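Local structure of sugar ABC transporter (4RXT) at residues 10-15 and 67-72; 19-24 and 247-252; 90-95 and 103-108. The protein probably serves as the solute-binding component of a sugar ABC transporter and holds arabinopyranose in the cleft between its two lobes. One frame throughout, in Å; residues are numbered along the deposited sequence. Where two conformers were deposited one is given.

Contact 1: residues 10-15 and 67-72; sequences IVKDTT and VISPTE. With ARA (alpha-L-arabinopyranose), chain B.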
loop_
_atom_site.group_PDB
_atom_site.type_symbol
_atom_site.label_atom_id
_atom_site.label_comp_id
_atom_site.label_asym_id
_atom_site.label_seq_id
_atom_site.Cartn_x
_atom_site.Cartn_y
_atom_site.Cartn_z
ATOM N N ILE A 10 7.184 -2.423 -13.087
ATOM C CA ILE A 10 6.622 -3.702 -12.687
ATOM C C ILE A 10 5.908 -3.482 -11.374
ATOM O O ILE A 10 6.522 -3.219 -10.346
ATOM C CB ILE A 10 7.717 -4.793 -12.509
ATOM C CG1 ILE A 10 8.533 -4.934 -13.794
ATOM C CG2 ILE A 10 7.084 -6.133 -12.101
ATOM C CD1 ILE A 10 9.779 -5.774 -13.644
ATOM N N VAL A 11 4.591 -3.582 -11.419
ATOM C CA VAL A 11 3.754 -3.408 -10.245
ATOM C C VAL A 11 3.377 -4.752 -9.641
ATOM O O VAL A 11 3.630 -5.792 -10.254
ATOM C CB VAL A 11 2.512 -2.571 -10.539
ATOM C CG1 VAL A 11 2.934 -1.165 -10.990
ATOM C CG2 VAL A 11 1.633 -3.255 -11.584
ATOM N N LYS A 12 2.816 -4.740 -8.429
ATOM C CA LYS A 12 2.433 -6.020 -7.776
ATOM C C LYS A 12 1.218 -6.682 -8.443
ATOM O O LYS A 12 1.080 -7.891 -8.403
ATOM C CB LYS A 12 2.103 -5.819 -6.291
ATOM C CG LYS A 12 3.219 -5.253 -5.435
ATOM C CD LYS A 12 2.865 -5.347 -3.972
ATOM C CE LYS A 12 3.914 -4.741 -3.067
ATOM N NZ LYS A 12 3.575 -5.036 -1.641
ATOM N N ASP A 13 0.265 -5.872 -8.940
ATOM C CA ASP A 13 -1.009 -6.424 -9.423
ATOM C C ASP A 13 -1.681 -5.386 -10.317
ATOM O O ASP A 13 -2.160 -4.363 -9.846
ATOM C CB ASP A 13 -1.919 -6.788 -8.233
ATOM C CG ASP A 13 -3.314 -7.360 -8.664
ATOM O OD1 ASP A 13 -3.657 -7.346 -9.870
ATOM O OD2 ASP A 13 -4.094 -7.786 -7.789
ATOM N N THR A 14 -1.711 -5.673 -11.608
ATOM C CA THR A 14 -2.266 -4.728 -12.597
ATOM C C THR A 14 -3.778 -4.517 -12.520
ATOM O O THR A 14 -4.272 -3.571 -13.118
ATOM C CB THR A 14 -1.918 -5.175 -14.034
ATOM O OG1 THR A 14 -2.494 -6.476 -14.283
ATOM C CG2 THR A 14 -0.397 -5.194 -14.259
ATOM N N THR A 15 -4.488 -5.387 -11.807
ATOM C CA THR A 15 -5.944 -5.302 -11.640
ATOM C C THR A 15 -6.405 -4.438 -10.465
ATOM O O THR A 15 -7.585 -4.204 -10.290
ATOM C CB THR A 15 -6.566 -6.710 -11.464
ATOM O OG1 THR A 15 -6.240 -7.243 -10.172
ATOM C CG2 THR A 15 -6.072 -7.674 -12.550
ATOM N N VAL A 67 11.814 0.058 -12.897
ATOM C CA VAL A 67 11.126 0.442 -11.666
ATOM C C VAL A 67 10.288 -0.736 -11.222
ATOM O O VAL A 67 9.554 -1.316 -12.009
ATOM C CB VAL A 67 10.217 1.680 -11.843
ATOM C CG1 VAL A 67 9.467 2.016 -10.544
ATOM C CG2 VAL A 67 11.043 2.867 -12.317
ATOM N N ILE A 68 10.403 -1.115 -9.960
ATOM C CA ILE A 68 9.639 -2.238 -9.432
ATOM C C ILE A 68 9.095 -1.977 -8.033
ATOM O O ILE A 68 9.772 -1.365 -7.203
ATOM C CB ILE A 68 10.467 -3.555 -9.450
ATOM C CG1 ILE A 68 9.672 -4.773 -8.991
ATOM C CG2 ILE A 68 11.772 -3.435 -8.650
ATOM C CD1 ILE A 68 10.270 -6.104 -9.376
ATOM N N SER A 69 7.874 -2.479 -7.803
ATOM C CA SER A 69 7.288 -2.592 -6.450
ATOM C C SER A 69 7.383 -4.056 -6.029
ATOM O O SER A 69 6.517 -4.821 -6.342
ATOM C CB SER A 69 5.821 -2.116 -6.422
ATOM O OG SER A 69 5.052 -2.937 -7.264
ATOM N N PRO A 70 8.449 -4.420 -5.288
ATOM C CA PRO A 70 8.612 -5.820 -4.938
ATOM C C PRO A 70 7.435 -6.370 -4.150
ATOM O O PRO A 70 7.078 -5.840 -3.114
ATOM C CB PRO A 70 9.890 -5.846 -4.100
ATOM C CG PRO A 70 10.618 -4.591 -4.435
ATOM C CD PRO A 70 9.564 -3.581 -4.817
ATOM N N THR A 71 6.882 -7.493 -4.614
ATOM C CA THR A 71 5.665 -7.992 -4.031
ATOM C C THR A 71 5.831 -8.694 -2.684
ATOM O O THR A 71 4.952 -8.653 -1.846
ATOM C CB THR A 71 4.854 -8.801 -5.053
ATOM O OG1 THR A 71 3.486 -8.845 -4.618
ATOM C CG2 THR A 71 5.440 -10.184 -5.222
ATOM N N GLU A 72 6.995 -9.306 -2.452
ATOM C CA GLU A 72 7.253 -10.042 -1.218
ATOM C C GLU A 72 8.720 -9.688 -0.889
ATOM O O GLU A 72 9.588 -9.703 -1.768
ATOM C CB GLU A 72 7.036 -11.562 -1.469
ATOM C CG GLU A 72 6.628 -12.439 -0.271
ATOM C CD GLU A 72 7.783 -13.077 0.510
ATOM O OE1 GLU A 72 8.946 -12.990 0.107
ATOM O OE2 GLU A 72 7.509 -13.683 1.563
HETATM C C1 ARA B . -1.169 -0.561 -1.103
HETATM C C2 ARA B . 0.238 -0.975 -0.631
HETATM C C3 ARA B . 0.789 -2.040 -1.563
HETATM C C4 ARA B . -0.199 -3.207 -1.737
HETATM C C5 ARA B . -1.543 -2.857 -1.252
HETATM O O1 ARA B . -1.550 -0.099 0.187
HETATM O O2 ARA B . 1.134 0.152 -0.648
HETATM O O3 ARA B . 2.083 -2.436 -1.077
HETATM O O4 ARA B . 0.090 -4.316 -0.883
HETATM O O5 ARA B . -2.021 -1.560 -1.648
HETATM O O HOH W 1 2.054 -7.250 -1.317
#
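The carbonyl oxygen of I10 is approached by three groups of residues 67-72. The main bond comes from the backbone of S69, whose N lies 3.0 Å from I10 O with a C=O...N angle of 177°. The S69 hydroxyl adds a weak bond, OG being 3.4 Å from I10 O, and the CA-H of I68 points at the same oxygen. OG can turn back in this way because it stands between its own backbone N and carbonyl carbon (chi1 62°), which also sets it 3.1 Å from K12 N and against CA of V11. Serine suits this strand end, being short enough to lie on the neighbouring backbone and polar enough to serve it. At the other side of the bridge I10 N donates to V67 O at 2.8 Å. Between these bonds I10 and I68 send their branched chains to one face of the sheet, where CB of I10 meets CG1 of I68 at 4.0 Å and L55 of helix 48-60 covers I10. Strands 9-11 and 66-68 are parallel neighbours in the N-terminal lobe of a type I periplasmic binding protein fold, and the loops leaving their C-terminal ends line the sugar cleft. K12 lies on one such loop. Its chain, extended beyond CG, slants across T71, with CD 3.6 Å from T71 OG1, while the T71 hydroxyl itself is bonded to E45 O. The length of lysine carries NZ past P70 O into the cleft, where it donates to O3 of the arabinopyranose at 3.1 Å and to water 1 at 2.7 Å. NZ has further weak partners in D93 and S94.

Contact 2: residues 19-24 and 247-252; sequences WQIVLA and QDPYRM. With ARA (alpha-L-arabinopyranose), chain B.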
loop_
_atom_site.group_PDB
_atom_site.type_symbol
_atom_site.label_atom_id
_atom_site.label_comp_id
_atom_site.label_asym_id
_atom_site.label_seq_id
_atom_site.Cartn_x
_atom_site.Cartn_y
_atom_site.Cartn_z
ATOM N N TRP A 19 -2.525 0.190 -7.926
ATOM C CA TRP A 19 -1.435 0.023 -8.908
ATOM C C TRP A 19 -1.718 0.704 -10.221
ATOM O O TRP A 19 -0.809 1.119 -10.905
ATOM C CB TRP A 19 -1.053 -1.464 -9.119
ATOM C CG TRP A 19 -0.495 -2.039 -7.864
ATOM C CD1 TRP A 19 -1.087 -2.934 -7.053
ATOM C CD2 TRP A 19 0.675 -1.586 -7.194
ATOM N NE1 TRP A 19 -0.345 -3.113 -5.914
ATOM C CE2 TRP A 19 0.759 -2.301 -5.989
ATOM C CE3 TRP A 19 1.660 -0.661 -7.501
ATOM C CZ2 TRP A 19 1.786 -2.110 -5.119
ATOM C CZ3 TRP A 19 2.688 -0.479 -6.640
ATOM C CH2 TRP A 19 2.737 -1.192 -5.465
ATOM N N GLN A 20 -2.998 0.816 -10.562
ATOM C CA GLN A 20 -3.389 1.581 -11.764
ATOM C C GLN A 20 -3.064 3.076 -11.620
ATOM O O GLN A 20 -2.709 3.747 -12.592
ATOM C CB GLN A 20 -4.851 1.352 -12.096
ATOM C CG GLN A 20 -5.057 -0.077 -12.576
ATOM C CD GLN A 20 -6.483 -0.587 -12.499
ATOM O OE1 GLN A 20 -7.421 0.152 -12.156
ATOM N NE2 GLN A 20 -6.653 -1.891 -12.784
ATOM N N ILE A 21 -3.097 3.585 -10.401
ATOM C CA ILE A 21 -2.693 4.986 -10.150
ATOM C C ILE A 21 -1.186 5.111 -10.368
ATOM O O ILE A 21 -0.715 5.998 -11.039
ATOM C CB ILE A 21 -3.044 5.490 -8.735
ATOM C CG1 ILE A 21 -4.570 5.507 -8.505
ATOM C CG2 ILE A 21 -2.478 6.908 -8.537
ATOM C CD1 ILE A 21 -4.962 5.651 -7.037
ATOM N N VAL A 22 -0.422 4.178 -9.782
ATOM C CA VAL A 22 1.043 4.107 -10.015
ATOM C C VAL A 22 1.361 4.071 -11.511
ATOM O O VAL A 22 2.213 4.812 -12.003
ATOM C CB VAL A 22 1.675 2.893 -9.315
ATOM C CG1 VAL A 22 3.160 2.778 -9.661
ATOM C CG2 VAL A 22 1.444 2.960 -7.822
ATOM N N LEU A 23 0.652 3.211 -12.252
ATOM C CA LEU A 23 0.883 3.084 -13.693
ATOM C C LEU A 23 0.503 4.354 -14.473
ATOM O O LEU A 23 1.196 4.724 -15.398
ATOM C CB LEU A 23 0.122 1.869 -14.263
ATOM C CG LEU A 23 0.612 0.487 -13.850
ATOM C CD1 LEU A 23 -0.325 -0.561 -14.435
ATOM C CD2 LEU A 23 2.061 0.253 -14.254
ATOM N N ALA A 24 -0.582 5.006 -14.058
ATOM C CA ALA A 24 -0.914 6.292 -14.617
ATOM C C ALA A 24 0.230 7.343 -14.434
ATOM O O ALA A 24 0.567 8.102 -15.373
ATOM C CB ALA A 24 -2.245 6.787 -14.056
ATOM N N GLN A 247 -1.728 7.357 0.626
ATOM C CA GLN A 247 -0.363 7.466 0.157
ATOM C C GLN A 247 -0.327 8.307 -1.113
ATOM O O GLN A 247 -1.333 8.893 -1.486
ATOM C CB GLN A 247 0.129 6.054 -0.157
ATOM C CG GLN A 247 0.049 5.054 0.987
ATOM C CD GLN A 247 0.656 3.726 0.588
ATOM O OE1 GLN A 247 1.886 3.522 0.636
ATOM N NE2 GLN A 247 -0.196 2.813 0.138
ATOM N N ASP A 248 0.821 8.365 -1.784
ATOM C CA ASP A 248 0.967 9.063 -3.079
ATOM C C ASP A 248 1.467 8.113 -4.172
ATOM O O ASP A 248 2.586 8.254 -4.677
ATOM C CB ASP A 248 1.863 10.315 -2.987
ATOM C CG ASP A 248 1.630 11.307 -4.128
ATOM O OD1 ASP A 248 0.954 10.966 -5.118
ATOM O OD2 ASP A 248 2.194 12.425 -4.008
ATOM N N PRO A 249 0.621 7.153 -4.573
ATOM C CA PRO A 249 1.036 6.225 -5.602
ATOM C C PRO A 249 1.340 6.887 -6.950
ATOM O O PRO A 249 2.236 6.429 -7.640
ATOM C CB PRO A 249 -0.161 5.260 -5.733
ATOM C CG PRO A 249 -1.335 6.002 -5.130
ATOM C CD PRO A 249 -0.670 6.772 -4.001
ATOM N N TYR A 250 0.591 7.932 -7.330
ATOM C CA TYR A 250 0.865 8.632 -8.599
ATOM C C TYR A 250 2.307 9.119 -8.644
ATOM O O TYR A 250 3.024 8.903 -9.625
ATOM C CB TYR A 250 -0.092 9.793 -8.806
ATOM C CG TYR A 250 0.000 10.413 -10.184
ATOM C CD1 TYR A 250 -0.771 9.924 -11.211
ATOM C CD2 TYR A 250 0.877 11.470 -10.441
ATOM C CE1 TYR A 250 -0.727 10.498 -12.489
ATOM C CE2 TYR A 250 0.964 12.046 -11.697
ATOM C CZ TYR A 250 0.169 11.568 -12.727
ATOM O OH TYR A 250 0.255 12.163 -13.965
ATOM N N ARG A 251 2.750 9.739 -7.550
ATOM C CA ARG A 251 4.133 10.225 -7.477
ATOM C C ARG A 251 5.147 9.095 -7.501
ATOM O O ARG A 251 6.180 9.230 -8.122
ATOM C CB ARG A 251 4.334 11.113 -6.244
ATOM C CG ARG A 251 5.765 11.590 -6.081
ATOM C CD ARG A 251 5.959 12.366 -4.820
ATOM N NE ARG A 251 7.325 12.846 -4.732
ATOM C CZ ARG A 251 7.838 13.419 -3.650
ATOM N NH1 ARG A 251 7.097 13.582 -2.560
ATOM N NH2 ARG A 251 9.084 13.853 -3.668
ATOM N N MET A 252 4.867 7.997 -6.785
ATOM C CA MET A 252 5.750 6.828 -6.853
ATOM C C MET A 252 5.987 6.394 -8.317
ATOM O O MET A 252 7.129 6.100 -8.721
ATOM C CB MET A 252 5.246 5.653 -5.990
ATOM C CG MET A 252 5.337 5.844 -4.469
ATOM S SD MET A 252 4.596 4.361 -3.647
ATOM C CE MET A 252 3.558 5.173 -2.422
HETATM C C1 ARA B . -1.169 -0.561 -1.103
HETATM C C2 ARA B . 0.238 -0.975 -0.631
HETATM C C3 ARA B . 0.789 -2.040 -1.563
HETATM C C4 ARA B . -0.199 -3.207 -1.737
HETATM C C5 ARA B . -1.543 -2.857 -1.252
HETATM O O1 ARA B . -1.550 -0.099 0.187
HETATM O O2 ARA B . 1.134 0.152 -0.648
HETATM O O3 ARA B . 2.083 -2.436 -1.077
HETATM O O4 ARA B . 0.090 -4.316 -0.883
HETATM O O5 ARA B . -2.021 -1.560 -1.648
#
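The Y250 ring leans obliquely on the backbone of the helix opposite, its CE1 3.8 Å from A24 C and its CD1 close to I21 O; A24 CB also lies near, 4.3 Å from Y250 CE1. A chi1 of -171° sets CG of Y250 anti to its backbone N, on the side of A24, while CB rests on CG2 of I21. The W19 indole, also oblique, turns instead to the sugar, with CZ2 3.7 Å from C3 of the arabinopyranose. The proline ring of P249 packs against two branched residues of helix 17-33. CG2 of I21 meets P249 CG at 3.7 Å, and V22, whose side chain crosses the proline at about a right angle, presses its CG2 to 3.5 Å from P249 CB, a tight carbon pair. Proline suits the first turn of helix 249-264, where no amide N-H is needed for the helix ladder. D248 just before it is the N-cap, OD1 receiving R251 N at 3.3 Å from well above the carboxylate plane. Q247 reaches the ligand with an extended chain: NE2 donates to sugar O2 at 3.1 Å and also to D227, and OE1 takes the hydroxyl of T107. The contact thus lies where the chain, leaving strand 243-246 of the C-terminal lobe, returns to the N-terminal lobe and packs helix 249-264 on helix 17-33, whose V22 and L23 rest on strand 9-11.

Contact 3: residues 90-95 and 103-108; sequences IGIDSG and SFLTTD. With ARA (alpha-L-arabinopyranose), chain B.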
loop_
_atom_site.group_PDB
_atom_site.type_symbol
_atom_site.label_atom_id
_atom_site.label_comp_id
_atom_site.label_asym_id
_atom_site.label_seq_id
_atom_site.Cartn_x
_atom_site.Cartn_y
_atom_site.Cartn_z
ATOM N N ILE A 90 15.206 0.709 -9.618
ATOM C CA ILE A 90 14.625 1.709 -8.747
ATOM C C ILE A 90 13.415 1.045 -8.083
ATOM O O ILE A 90 12.530 0.488 -8.767
ATOM C CB ILE A 90 14.225 2.977 -9.548
ATOM C CG1 ILE A 90 15.469 3.835 -9.908
ATOM C CG2 ILE A 90 13.197 3.796 -8.786
ATOM C CD1 ILE A 90 16.503 3.139 -10.795
ATOM N N GLY A 91 13.371 1.093 -6.753
ATOM C CA GLY A 91 12.248 0.507 -6.005
ATOM C C GLY A 91 11.186 1.510 -5.618
ATOM O O GLY A 91 11.465 2.695 -5.392
ATOM N N ILE A 92 9.948 1.012 -5.568
ATOM C CA ILE A 92 8.834 1.800 -5.036
ATOM C C ILE A 92 7.984 0.961 -4.067
ATOM O O ILE A 92 7.940 -0.283 -4.146
ATOM C CB ILE A 92 7.956 2.440 -6.140
ATOM C CG1 ILE A 92 7.301 1.387 -7.024
ATOM C CG2 ILE A 92 8.777 3.421 -6.969
ATOM C CD1 ILE A 92 6.171 1.950 -7.885
ATOM N N ASP A 93 7.327 1.669 -3.148
ATOM C CA ASP A 93 6.183 1.148 -2.363
ATOM C C ASP A 93 6.471 0.169 -1.223
ATOM O O ASP A 93 5.848 0.287 -0.178
ATOM C CB ASP A 93 5.068 0.625 -3.293
ATOM C CG ASP A 93 3.850 0.128 -2.519
ATOM O OD1 ASP A 93 3.005 0.981 -2.162
ATOM O OD2 ASP A 93 3.781 -1.093 -2.246
ATOM N N SER A 94 7.350 -0.813 -1.447
ATOM C CA SER A 94 7.393 -1.990 -0.594
ATOM C C SER A 94 8.785 -2.580 -0.728
ATOM O O SER A 94 9.267 -2.775 -1.817
ATOM C CB SER A 94 6.319 -3.004 -1.053
ATOM O OG SER A 94 6.141 -4.082 -0.154
ATOM N N GLY A 95 9.441 -2.838 0.393
ATOM C CA GLY A 95 10.860 -3.200 0.370
ATOM C C GLY A 95 11.159 -4.620 -0.065
ATOM O O GLY A 95 10.274 -5.472 -0.146
ATOM N N SER A 103 17.641 3.779 -5.982
ATOM C CA SER A 103 16.782 4.715 -5.252
ATOM C C SER A 103 15.544 3.975 -4.840
ATOM O O SER A 103 15.233 2.909 -5.400
ATOM C CB SER A 103 16.413 5.942 -6.102
ATOM O OG SER A 103 15.728 6.943 -5.363
ATOM N N PHE A 104 14.845 4.538 -3.868
ATOM C CA PHE A 104 13.626 3.943 -3.353
ATOM C C PHE A 104 12.629 5.039 -2.980
ATOM O O PHE A 104 12.950 5.928 -2.186
ATOM C CB PHE A 104 13.898 3.032 -2.139
ATOM C CG PHE A 104 12.988 1.844 -2.090
ATOM C CD1 PHE A 104 11.670 1.986 -1.673
ATOM C CD2 PHE A 104 13.416 0.589 -2.571
ATOM C CE1 PHE A 104 10.829 0.900 -1.667
ATOM C CE2 PHE A 104 12.549 -0.490 -2.596
ATOM C CZ PHE A 104 11.259 -0.332 -2.130
ATOM N N LEU A 105 11.424 4.954 -3.540
ATOM C CA LEU A 105 10.371 5.959 -3.300
ATOM C C LEU A 105 9.194 5.239 -2.648
ATOM O O LEU A 105 8.661 4.255 -3.192
ATOM C CB LEU A 105 9.924 6.606 -4.604
ATOM C CG LEU A 105 10.949 7.394 -5.414
ATOM C CD1 LEU A 105 11.701 6.487 -6.382
ATOM C CD2 LEU A 105 10.245 8.523 -6.151
ATOM N N THR A 106 8.822 5.685 -1.464
ATOM C CA THR A 106 7.870 4.936 -0.639
ATOM C C THR A 106 7.245 5.768 0.471
ATOM O O THR A 106 7.846 6.729 0.949
ATOM C CB THR A 106 8.552 3.677 -0.027
ATOM O OG1 THR A 106 7.593 2.886 0.684
ATOM C CG2 THR A 106 9.692 4.050 0.915
ATOM N N THR A 107 6.038 5.373 0.876
ATOM C CA THR A 107 5.532 5.773 2.171
ATOM C C THR A 107 6.493 5.252 3.273
ATOM O O THR A 107 7.109 4.191 3.131
ATOM C CB THR A 107 4.131 5.160 2.374
ATOM O OG1 THR A 107 3.320 5.542 1.252
ATOM C CG2 THR A 107 3.465 5.582 3.713
ATOM N N ASP A 108 6.584 5.985 4.381
ATOM C CA ASP A 108 7.163 5.470 5.620
ATOM C C ASP A 108 6.068 4.574 6.224
ATOM O O ASP A 108 5.157 5.016 6.895
ATOM C CB ASP A 108 7.555 6.626 6.545
ATOM C CG ASP A 108 8.136 6.165 7.887
ATOM O OD1 ASP A 108 7.968 4.955 8.319
ATOM O OD2 ASP A 108 8.728 7.060 8.540
HETATM C C1 ARA B . -1.169 -0.561 -1.103
HETATM C C2 ARA B . 0.238 -0.975 -0.631
HETATM C C3 ARA B . 0.789 -2.040 -1.563
HETATM C C4 ARA B . -0.199 -3.207 -1.737
HETATM C C5 ARA B . -1.543 -2.857 -1.252
HETATM O O1 ARA B . -1.550 -0.099 0.187
HETATM O O2 ARA B . 1.134 0.152 -0.648
HETATM O O3 ARA B . 2.083 -2.436 -1.077
HETATM O O4 ARA B . 0.090 -4.316 -0.883
HETATM O O5 ARA B . -2.021 -1.560 -1.648
HETATM O O HOH W 2 4.405 2.707 0.370
#
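F104 has a chi1 of -145°, off the staggered values, which brings CG over G91, and a chi2 of -76° turns the ring face to the G91 backbone. G91 C lies over the ring centre and G91 CA makes a CH-pi contact, 3.9 Å from the centroid; I92 N is above the rim of this same face. Glycine suits the place, as a CB would collide with F104 CE2 and hold the ring off. At the ring edge, CZ of F104 is 3.2 Å from S94 O, a buried oxygen with no polar partner in the model. Strands 89-92 and 103-106 run parallel, joined by a ladder in which G91 N donates to S103 O, L105 N to G91 O, and D93 N to L105 O at 2.9 Å. They are adjacent strands of the N-terminal lobe's sheet, and beyond strand 103-106 the chain crosses to the C-terminal lobe. I92 and L105 line the opposite face from F104, CG2 of I92 being 4.1 Å from L105 CB. D93 ends the ladder with a positive phi; CG, anti to the backbone N, is directed at the sugar, and chi2 of 84° turns both oxygens to it. Sugar O2 donates to OD1 at 2.5 Å, an oxygen also bonded to Y18; O3 donates to OD2, a very short bond of doubtful length. Water 2 joins the segments, donating to D93 O and accepting from T107 N.

How the contacts relate
From the N terminus the chain lays down strand 9-11 with residues 10-15, then helix 17-33 with 19-24, before 67-72 closes contact 1 at the neighbouring strand. Contact 3 opens and closes next, a short loop between 90-95 and 103-108, in series with contact 1. The chain then builds most of the C-terminal lobe and comes back at 247-252, closing contact 2; this long span encloses contact 3 and crosses contact 1. Strands 66-68 and 89-92 join contacts 1 and 3 in one sheet through I68 and I92, while V22 packs on I92 to set contact 2 against that sheet. All three reach the sugar.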